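Local structure of YcaO (Methanopyrus kandleri, 6CIB) at residues A[165-176]-A[349-358]; A[214-222]-A[234-245]. The protein binds adenine nucleotide and magnesium and, as a YcaO-family enzyme, probably uses ATP to drive thioamidation of peptide backbones. All coordinates share one frame; numbering follows the deposited sequence.

Contact 1: A[165-176]-A[349-358]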
loop_
_atom_site.group_PDB
_atom_site.type_symbol
_atom_site.label_atom_id
_atom_site.label_comp_id
_atom_site.label_asym_id
_atom_site.label_seq_id
_atom_site.Cartn_x
_atom_site.Cartn_y
_atom_site.Cartn_z
ATOM N N VAL A 165 -4.832 1.758 -2.213
ATOM C CA VAL A 165 -5.662 2.978 -2.232
ATOM C C VAL A 165 -6.877 2.848 -1.287
ATOM O O VAL A 165 -7.190 3.787 -0.545
ATOM C CB VAL A 165 -6.084 3.391 -3.676
ATOM C CG1 VAL A 165 -7.070 4.561 -3.648
ATOM C CG2 VAL A 165 -4.869 3.790 -4.516
ATOM N N VAL A 166 -7.537 1.688 -1.301
ATOM C CA VAL A 166 -8.665 1.409 -0.389
ATOM C C VAL A 166 -8.186 1.432 1.065
ATOM O O VAL A 166 -8.830 2.034 1.927
ATOM C CB VAL A 166 -9.368 0.074 -0.732
ATOM C CG1 VAL A 166 -10.470 -0.260 0.274
ATOM C CG2 VAL A 166 -9.949 0.142 -2.136
ATOM N N GLU A 167 -7.039 0.802 1.308
ATOM C CA GLU A 167 -6.413 0.743 2.625
ATOM C C GLU A 167 -6.181 2.139 3.219
ATOM O O GLU A 167 -6.568 2.410 4.365
ATOM C CB GLU A 167 -5.105 -0.043 2.510
ATOM C CG GLU A 167 -4.255 -0.097 3.759
ATOM C CD GLU A 167 -2.837 -0.540 3.458
ATOM O OE1 GLU A 167 -2.648 -1.704 3.041
ATOM O OE2 GLU A 167 -1.913 0.271 3.646
ATOM N N ARG A 168 -5.574 3.021 2.430
ATOM C CA ARG A 168 -5.289 4.384 2.889
ATOM C C ARG A 168 -6.544 5.254 2.966
ATOM O O ARG A 168 -6.596 6.182 3.767
ATOM C CB ARG A 168 -4.202 5.048 2.037
ATOM C CG ARG A 168 -2.968 4.181 1.845
ATOM C CD ARG A 168 -1.887 4.432 2.865
ATOM N NE ARG A 168 -0.877 3.371 2.866
ATOM C CZ ARG A 168 0.115 3.239 1.984
ATOM N NH1 ARG A 168 0.256 4.080 0.955
ATOM N NH2 ARG A 168 0.964 2.227 2.118
ATOM N N ASP A 169 -7.549 4.944 2.142
ATOM C CA ASP A 169 -8.866 5.597 2.238
ATOM C C ASP A 169 -9.518 5.308 3.594
ATOM O O ASP A 169 -9.985 6.244 4.262
ATOM C CB ASP A 169 -9.789 5.197 1.072
ATOM C CG ASP A 169 -11.148 5.901 1.129
ATOM O OD1 ASP A 169 -11.255 7.080 0.727
ATOM O OD2 ASP A 169 -12.115 5.260 1.580
ATOM N N SER A 170 -9.533 4.028 3.990
ATOM C CA SER A 170 -10.033 3.597 5.305
ATOM C C SER A 170 -9.275 4.248 6.459
ATOM O O SER A 170 -9.891 4.796 7.372
ATOM C CB SER A 170 -9.963 2.077 5.455
ATOM O OG SER A 170 -10.977 1.434 4.714
ATOM N N TRP A 171 -7.943 4.181 6.406
ATOM C CA TRP A 171 -7.082 4.794 7.411
ATOM C C TRP A 171 -7.308 6.313 7.492
ATOM O O TRP A 171 -7.407 6.859 8.593
ATOM C CB TRP A 171 -5.614 4.416 7.149
ATOM C CG TRP A 171 -4.613 4.928 8.143
ATOM C CD1 TRP A 171 -4.854 5.353 9.422
ATOM C CD2 TRP A 171 -3.195 5.030 7.949
ATOM N NE1 TRP A 171 -3.684 5.740 10.024
ATOM C CE2 TRP A 171 -2.647 5.558 9.147
ATOM C CE3 TRP A 171 -2.333 4.745 6.876
ATOM C CZ2 TRP A 171 -1.273 5.801 9.307
ATOM C CZ3 TRP A 171 -0.965 4.992 7.030
ATOM C CH2 TRP A 171 -0.450 5.507 8.245
ATOM N N SER A 172 -7.428 6.968 6.333
ATOM C CA SER A 172 -7.706 8.409 6.261
ATOM C C SER A 172 -9.050 8.799 6.891
ATOM O O SER A 172 -9.141 9.817 7.565
ATOM C CB SER A 172 -7.646 8.894 4.823
ATOM O OG SER A 172 -6.334 8.794 4.317
ATOM N N ILE A 173 -10.068 7.971 6.672
ATOM C CA ILE A 173 -11.387 8.132 7.292
ATOM C C ILE A 173 -11.332 8.035 8.823
ATOM O O ILE A 173 -11.892 8.886 9.515
ATOM C CB ILE A 173 -12.433 7.186 6.615
ATOM C CG1 ILE A 173 -13.285 7.980 5.627
ATOM C CG2 ILE A 173 -13.362 6.488 7.597
ATOM C CD1 ILE A 173 -12.529 8.469 4.413
ATOM N N VAL A 174 -10.630 7.021 9.325
ATOM C CA VAL A 174 -10.421 6.816 10.761
ATOM C C VAL A 174 -9.711 8.012 11.412
ATOM O O VAL A 174 -10.150 8.484 12.452
ATOM C CB VAL A 174 -9.703 5.460 11.038
ATOM C CG1 VAL A 174 -9.251 5.330 12.494
ATOM C CG2 VAL A 174 -10.621 4.297 10.679
ATOM N N GLU A 175 -8.647 8.515 10.786
ATOM C CA GLU A 175 -7.902 9.669 11.312
ATOM C C GLU A 175 -8.651 11.009 11.189
ATOM O O GLU A 175 -8.596 11.830 12.104
ATOM C CB GLU A 175 -6.507 9.790 10.670
ATOM C CG GLU A 175 -5.582 8.582 10.830
ATOM C CD GLU A 175 -5.129 8.287 12.255
ATOM O OE1 GLU A 175 -5.355 9.096 13.175
ATOM O OE2 GLU A 175 -4.525 7.213 12.458
ATOM N N TYR A 176 -9.333 11.226 10.064
ATOM C CA TYR A 176 -10.082 12.471 9.829
ATOM C C TYR A 176 -11.203 12.676 10.857
ATOM O O TYR A 176 -11.321 13.757 11.428
ATOM C CB TYR A 176 -10.653 12.500 8.407
ATOM C CG TYR A 176 -11.208 13.838 7.963
ATOM C CD1 TYR A 176 -10.370 14.822 7.425
ATOM C CD2 TYR A 176 -12.577 14.112 8.055
ATOM C CE1 TYR A 176 -10.878 16.048 7.007
ATOM C CE2 TYR A 176 -13.097 15.337 7.640
ATOM C CZ TYR A 176 -12.244 16.298 7.117
ATOM O OH TYR A 176 -12.752 17.506 6.703
ATOM N N VAL A 349 -2.031 3.399 -9.721
ATOM C CA VAL A 349 -3.491 3.433 -9.602
ATOM C C VAL A 349 -3.852 4.683 -8.825
ATOM O O VAL A 349 -3.305 4.923 -7.742
ATOM C CB VAL A 349 -4.040 2.176 -8.885
ATOM C CG1 VAL A 349 -5.546 2.287 -8.633
ATOM C CG2 VAL A 349 -3.725 0.929 -9.703
ATOM N N ARG A 350 -4.730 5.493 -9.405
ATOM C CA ARG A 350 -5.305 6.645 -8.717
ATOM C C ARG A 350 -6.824 6.484 -8.672
ATOM O O ARG A 350 -7.445 6.115 -9.673
ATOM C CB ARG A 350 -4.945 7.974 -9.412
ATOM C CG ARG A 350 -3.481 8.177 -9.809
ATOM C CD ARG A 350 -2.512 8.168 -8.630
ATOM N NE ARG A 350 -2.728 9.288 -7.713
ATOM C CZ ARG A 350 -2.950 9.169 -6.408
ATOM N NH1 ARG A 350 -2.967 7.971 -5.827
ATOM N NH2 ARG A 350 -3.136 10.264 -5.671
ATOM N N VAL A 351 -7.410 6.753 -7.510
ATOM C CA VAL A 351 -8.868 6.801 -7.370
ATOM C C VAL A 351 -9.185 8.250 -6.990
ATOM O O VAL A 351 -8.810 8.709 -5.898
ATOM C CB VAL A 351 -9.390 5.750 -6.354
ATOM C CG1 VAL A 351 -10.909 5.773 -6.253
ATOM C CG2 VAL A 351 -8.931 4.347 -6.746
ATOM N N THR A 352 -9.853 8.965 -7.905
ATOM C CA THR A 352 -9.881 10.450 -7.886
ATOM C C THR A 352 -10.501 11.100 -6.661
ATOM O O THR A 352 -10.120 12.211 -6.297
ATOM C CB THR A 352 -10.531 11.066 -9.143
ATOM O OG1 THR A 352 -11.895 10.637 -9.233
ATOM C CG2 THR A 352 -9.768 10.679 -10.411
ATOM N N GLY A 353 -11.442 10.405 -6.024
ATOM C CA GLY A 353 -12.068 10.898 -4.794
ATOM C C GLY A 353 -11.836 10.035 -3.563
ATOM O O GLY A 353 -12.533 10.206 -2.562
ATOM N N ALA A 354 -10.876 9.107 -3.627
ATOM C CA ALA A 354 -10.451 8.352 -2.429
ATOM C C ALA A 354 -9.620 9.261 -1.546
ATOM O O ALA A 354 -8.866 10.094 -2.048
ATOM C CB ALA A 354 -9.658 7.109 -2.802
ATOM N N SER A 355 -9.771 9.122 -0.233
ATOM C CA SER A 355 -9.045 9.989 0.690
ATOM C C SER A 355 -7.590 9.561 0.837
ATOM O O SER A 355 -7.290 8.372 0.956
ATOM C CB SER A 355 -9.703 10.008 2.062
ATOM O OG SER A 355 -9.093 11.011 2.867
ATOM N N GLU A 356 -6.704 10.553 0.819
ATOM C CA GLU A 356 -5.287 10.355 1.085
ATOM C C GLU A 356 -4.826 11.299 2.208
ATOM O O GLU A 356 -3.662 11.708 2.264
ATOM C CB GLU A 356 -4.466 10.502 -0.205
ATOM C CG GLU A 356 -4.762 9.419 -1.244
ATOM C CD GLU A 356 -4.038 9.609 -2.562
ATOM O OE1 GLU A 356 -3.805 10.764 -2.985
ATOM O OE2 GLU A 356 -3.721 8.583 -3.204
ATOM N N TYR A 357 -5.761 11.588 3.118
ATOM C CA TYR A 357 -5.557 12.450 4.290
ATOM C C TYR A 357 -4.327 12.086 5.132
ATOM O O TYR A 357 -3.614 12.982 5.606
ATOM C CB TYR A 357 -6.827 12.467 5.159
ATOM C CG TYR A 357 -6.767 13.385 6.364
ATOM C CD1 TYR A 357 -6.901 14.776 6.218
ATOM C CD2 TYR A 357 -6.595 12.866 7.656
ATOM C CE1 TYR A 357 -6.852 15.623 7.324
ATOM C CE2 TYR A 357 -6.541 13.703 8.765
ATOM C CZ TYR A 357 -6.675 15.078 8.590
ATOM O OH TYR A 357 -6.623 15.918 9.678
ATOM N N VAL A 358 -4.086 10.783 5.303
ATOM C CA VAL A 358 -2.912 10.273 6.046
ATOM C C VAL A 358 -1.563 10.600 5.382
ATOM O O VAL A 358 -0.524 10.594 6.048
ATOM C CB VAL A 358 -3.001 8.747 6.355
ATOM C CG1 VAL A 358 -4.111 8.458 7.347
ATOM C CG2 VAL A 358 -3.180 7.912 5.092
HETATM O O HOH W 1 -6.134 6.273 -0.618
#
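Val358 and Ser172 meet where the loop that follows strand 346-351, after a type I turn from Val351 to Ala354, runs along one side of helix 154-177 in the YcaO fold. This joins the loop to the helix whose earlier turns carry the nucleotide-binding residues Glu156 and Gln160. Taken outward from its backbone, Val358 first places CB 3.9 Å from Ser172 OG and close to Trp171 CD2. Its CG1 then sits almost on the normal of the Trp171 five-membered ring, 3.5 Å from the centroid, a CH-pi contact, while CG2 touches Ser172 OG (3.4 Å) and Trp171 CE3. Trp171 NE1 donates, near the ring plane, to the anti lone pair of Glu175 OE2. An alanine in place of Trp171 would remove the flat surface beneath Val358 CG1 and is likely to leave that methyl poorly packed and Glu175 OE2 without its indole donor from this helix, although Trp292 also bonds that oxygen. Serine suits position 172 because a hydroxyl can give and receive: with OG beside its own backbone N (chi1 -66°), it donates back to Arg168 O. Val358 N in turn donates to Ser172 OG at 3.2 Å. One turn earlier, the Asp169 carboxylate takes the Ser355 N-H on the anti lone pair of OD1, nearly straight at 172° and 2.7 Å long; Arg212 forms a salt bridge to the same oxygen. Further along, Tyr176 turns its edge to the face of Tyr357 in a T-shaped pair, the planes at 86°. Compact Val165 rests CG1 against both Val351 CG2 and Ala354 CB. One water donates to both Val165 O, at 2.7 Å, and Ser355 O.

Contact 2: A[214-222]-A[234-245]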
loop_
_atom_site.group_PDB
_atom_site.type_symbol
_atom_site.label_atom_id
_atom_site.label_comp_id
_atom_site.label_asym_id
_atom_site.label_seq_id
_atom_site.Cartn_x
_atom_site.Cartn_y
_atom_site.Cartn_z
ATOM N N GLU A 214 -17.232 -2.261 -0.806
ATOM C CA GLU A 214 -17.836 -3.538 -0.453
ATOM C C GLU A 214 -17.070 -4.724 -1.023
ATOM O O GLU A 214 -16.629 -4.693 -2.173
ATOM C CB GLU A 214 -19.305 -3.610 -0.853
ATOM C CG GLU A 214 -20.077 -4.522 0.086
ATOM C CD GLU A 214 -21.476 -4.797 -0.384
ATOM O OE1 GLU A 214 -22.252 -3.830 -0.499
ATOM O OE2 GLU A 214 -21.784 -5.984 -0.629
ATOM N N GLY A 215 -16.916 -5.754 -0.194
ATOM C CA GLY A 215 -16.116 -6.921 -0.532
ATOM C C GLY A 215 -14.646 -6.802 -0.158
ATOM O O GLY A 215 -13.921 -7.792 -0.240
ATOM N N VAL A 216 -14.203 -5.602 0.233
ATOM C CA VAL A 216 -12.804 -5.362 0.619
ATOM C C VAL A 216 -12.735 -5.039 2.113
ATOM O O VAL A 216 -13.424 -4.134 2.591
ATOM C CB VAL A 216 -12.134 -4.222 -0.198
ATOM C CG1 VAL A 216 -10.668 -4.044 0.208
ATOM C CG2 VAL A 216 -12.222 -4.496 -1.687
ATOM N N TYR A 217 -11.909 -5.792 2.833
ATOM C CA TYR A 217 -11.695 -5.585 4.271
ATOM C C TYR A 217 -10.379 -4.876 4.513
ATOM O O TYR A 217 -9.395 -5.165 3.839
ATOM C CB TYR A 217 -11.734 -6.928 5.016
ATOM C CG TYR A 217 -13.075 -7.610 4.890
ATOM C CD1 TYR A 217 -14.153 -7.228 5.703
ATOM C CD2 TYR A 217 -13.281 -8.620 3.942
ATOM C CE1 TYR A 217 -15.394 -7.837 5.585
ATOM C CE2 TYR A 217 -14.522 -9.238 3.815
ATOM C CZ TYR A 217 -15.570 -8.843 4.636
ATOM O OH TYR A 217 -16.799 -9.447 4.519
ATOM N N VAL A 218 -10.374 -3.938 5.459
ATOM C CA VAL A 218 -9.147 -3.243 5.848
ATOM C C VAL A 218 -8.876 -3.484 7.336
ATOM O O VAL A 218 -9.761 -3.271 8.178
ATOM C CB VAL A 218 -9.184 -1.727 5.513
ATOM C CG1 VAL A 218 -7.855 -1.058 5.852
ATOM C CG2 VAL A 218 -9.512 -1.496 4.035
ATOM N N VAL A 219 -7.661 -3.953 7.636
ATOM C CA VAL A 219 -7.232 -4.280 9.000
ATOM C C VAL A 219 -6.061 -3.383 9.399
ATOM O O VAL A 219 -5.152 -3.148 8.607
ATOM C CB VAL A 219 -6.867 -5.788 9.148
ATOM C CG1 VAL A 219 -6.248 -6.115 10.506
ATOM C CG2 VAL A 219 -8.092 -6.662 8.936
ATOM N N GLY A 220 -6.110 -2.877 10.626
ATOM C CA GLY A 220 -5.001 -2.154 11.229
ATOM C C GLY A 220 -4.438 -2.924 12.404
ATOM O O GLY A 220 -5.177 -3.593 13.130
ATOM N N ALA A 221 -3.119 -2.846 12.563
ATOM C CA ALA A 221 -2.422 -3.384 13.726
ATOM C C ALA A 221 -1.646 -2.259 14.389
ATOM O O ALA A 221 -0.951 -1.499 13.713
ATOM C CB ALA A 221 -1.487 -4.518 13.335
ATOM N N VAL A 222 -1.788 -2.143 15.708
ATOM C CA VAL A 222 -1.072 -1.121 16.476
ATOM C C VAL A 222 -0.282 -1.766 17.611
ATOM O O VAL A 222 -0.730 -2.749 18.211
ATOM C CB VAL A 222 -1.990 0.028 17.009
ATOM C CG1 VAL A 222 -2.465 0.912 15.868
ATOM C CG2 VAL A 222 -3.179 -0.505 17.802
ATOM N N GLY A 234 0.584 -0.971 11.391
ATOM C CA GLY A 234 0.579 -1.697 10.119
ATOM C C GLY A 234 -0.838 -1.819 9.590
ATOM O O GLY A 234 -1.790 -1.868 10.375
ATOM N N PHE A 235 -0.979 -1.851 8.262
ATOM C CA PHE A 235 -2.290 -1.975 7.618
ATOM C C PHE A 235 -2.280 -2.979 6.475
ATOM O O PHE A 235 -1.257 -3.182 5.820
ATOM C CB PHE A 235 -2.789 -0.617 7.098
ATOM C CG PHE A 235 -2.881 0.434 8.159
ATOM C CD1 PHE A 235 -4.039 0.573 8.920
ATOM C CD2 PHE A 235 -1.793 1.279 8.420
ATOM C CE1 PHE A 235 -4.114 1.531 9.929
ATOM C CE2 PHE A 235 -1.865 2.233 9.430
ATOM C CZ PHE A 235 -3.027 2.362 10.179
ATOM N N GLY A 236 -3.434 -3.596 6.249
ATOM C CA GLY A 236 -3.643 -4.476 5.106
ATOM C C GLY A 236 -5.057 -4.365 4.576
ATOM O O GLY A 236 -5.997 -4.119 5.338
ATOM N N ALA A 237 -5.198 -4.527 3.265
ATOM C CA ALA A 237 -6.507 -4.579 2.625
ATOM C C ALA A 237 -6.557 -5.750 1.661
ATOM O O ALA A 237 -5.610 -5.969 0.886
ATOM C CB ALA A 237 -6.825 -3.274 1.909
ATOM N N SER A 238 -7.661 -6.499 1.729
ATOM C CA SER A 238 -7.918 -7.641 0.850
ATOM C C SER A 238 -9.398 -8.027 0.863
ATOM O O SER A 238 -10.072 -7.812 1.876
ATOM C CB SER A 238 -7.101 -8.841 1.304
ATOM O OG SER A 238 -7.311 -9.944 0.444
ATOM N N PRO A 239 -9.905 -8.597 -0.254
ATOM C CA PRO A 239 -11.190 -9.316 -0.224
ATOM C C PRO A 239 -11.174 -10.512 0.736
ATOM O O PRO A 239 -12.223 -10.932 1.216
ATOM C CB PRO A 239 -11.368 -9.794 -1.674
ATOM C CG PRO A 239 -10.003 -9.732 -2.275
ATOM C CD PRO A 239 -9.375 -8.528 -1.629
ATOM N N ASP A 240 -9.982 -11.042 1.004
ATOM C CA ASP A 240 -9.793 -12.086 1.984
ATOM C C ASP A 240 -9.359 -11.444 3.311
ATOM O O ASP A 240 -8.232 -10.960 3.418
ATOM C CB ASP A 240 -8.752 -13.093 1.463
ATOM C CG ASP A 240 -8.441 -14.210 2.456
ATOM O OD1 ASP A 240 -8.953 -14.210 3.600
ATOM O OD2 ASP A 240 -7.659 -15.105 2.073
ATOM N N PRO A 241 -10.244 -11.466 4.336
ATOM C CA PRO A 241 -9.906 -10.820 5.618
ATOM C C PRO A 241 -8.654 -11.393 6.303
ATOM O O PRO A 241 -7.950 -10.658 7.001
ATOM C CB PRO A 241 -11.163 -11.037 6.469
ATOM C CG PRO A 241 -11.858 -12.214 5.857
ATOM C CD PRO A 241 -11.569 -12.125 4.386
ATOM N N GLU A 242 -8.379 -12.680 6.083
ATOM C CA GLU A 242 -7.166 -13.330 6.595
ATOM C C GLU A 242 -5.881 -12.723 6.016
ATOM O O GLU A 242 -4.904 -12.585 6.733
ATOM C CB GLU A 242 -7.184 -14.838 6.322
ATOM C CG GLU A 242 -8.109 -15.649 7.219
ATOM C CD GLU A 242 -8.161 -17.111 6.808
ATOM O OE1 GLU A 242 -7.196 -17.858 7.079
ATOM O OE2 GLU A 242 -9.164 -17.518 6.193
HETATM N N MSE A 243 -5.903 -12.374 4.728
HETATM C CA MSE A 243 -4.776 -11.711 4.052
HETATM C C MSE A 243 -4.599 -10.315 4.584
HETATM O O MSE A 243 -3.469 -9.876 4.796
HETATM C CB MSE A 243 -4.993 -11.678 2.537
HETATM C CG MSE A 243 -3.791 -11.061 1.815
HETATM SE SE MSE A 243 -4.177 -10.726 -0.084
HETATM C CE MSE A 243 -4.023 -12.625 -0.551
ATOM N N ALA A 244 -5.712 -9.611 4.800
ATOM C CA ALA A 244 -5.686 -8.259 5.378
ATOM C C ALA A 244 -5.021 -8.226 6.759
ATOM O O ALA A 244 -4.238 -7.312 7.046
ATOM C CB ALA A 244 -7.097 -7.669 5.443
ATOM N N VAL A 245 -5.323 -9.225 7.594
ATOM C CA VAL A 245 -4.706 -9.372 8.923
ATOM C C VAL A 245 -3.199 -9.626 8.770
ATOM O O VAL A 245 -2.379 -8.969 9.437
ATOM C CB VAL A 245 -5.348 -10.532 9.731
ATOM C CG1 VAL A 245 -4.619 -10.784 11.049
ATOM C CG2 VAL A 245 -6.813 -10.244 10.003
HETATM O O HOH W 2 -14.766 -10.252 0.044
#
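Gly234 O accepts the N-H of Ala221 in a 2.7 Å bond, while Gly220 CA comes to 3.3 Å from the same oxygen in a weaker CA-H...O contact. Gly234 N donates back to Ala221 O, which makes the two a hydrogen-bonded antiparallel pair. Tyr217 with Ser238 and Val219 with Gly236 form further such pairs, and the strand axes run antiparallel at 166°. Glycine suits two places for steric reasons: a CB on Gly220 would press on the Phe235 ring, and one on Gly236 would collide with Ala244 O. The bare CA of Gly236 lets helix 241-260 come close to the sheet, where Val219 spreads its methyls over the first turns. Val219 CG2, beside the backbone N (chi1 173° for CG1), meets Ala244 CB at 3.8 Å and Val245 CG2 at 4.0 Å, while CG1 touches Val245 CA. Tyr217 sends its ring edge past Pro239 O, its CD2 3.9 Å from Pro241 CD; its hydroxyl bonds Asp305 O. Two local bonds shape the turn into the helix: Ser238 OG accepts from Asp240 N in an ST turn, and Asp240, at the N-cap, accepts from Glu242 N, which meets OD1 from above the carboxylate plane. The arrangement is a beta hairpin whose second strand leads directly into a helix packed against one face of the three-stranded antiparallel sheet.

The segments come along the chain in the order 165-176, 214-222, 234-245, 349-358, so the hairpin of contact 2 is built between the two halves of contact 1. Their centres lie 14 Å apart, and helix 154-177 connects them. One side of that helix receives the 349-358 loop; another rests on the three-stranded sheet, on the face bearing Val218, Phe235 and Ala237, with helix 241-260 on the opposite face. Trp171 belongs to both borders, since its ring also stacks with Phe235. Both contacts approach the nucleotide: by nearest atoms, the Arg168 side chain is about 6 Å and Gly236 about 7 Å from the bound ADP, which places both contacts in the framework next to the nucleotide site.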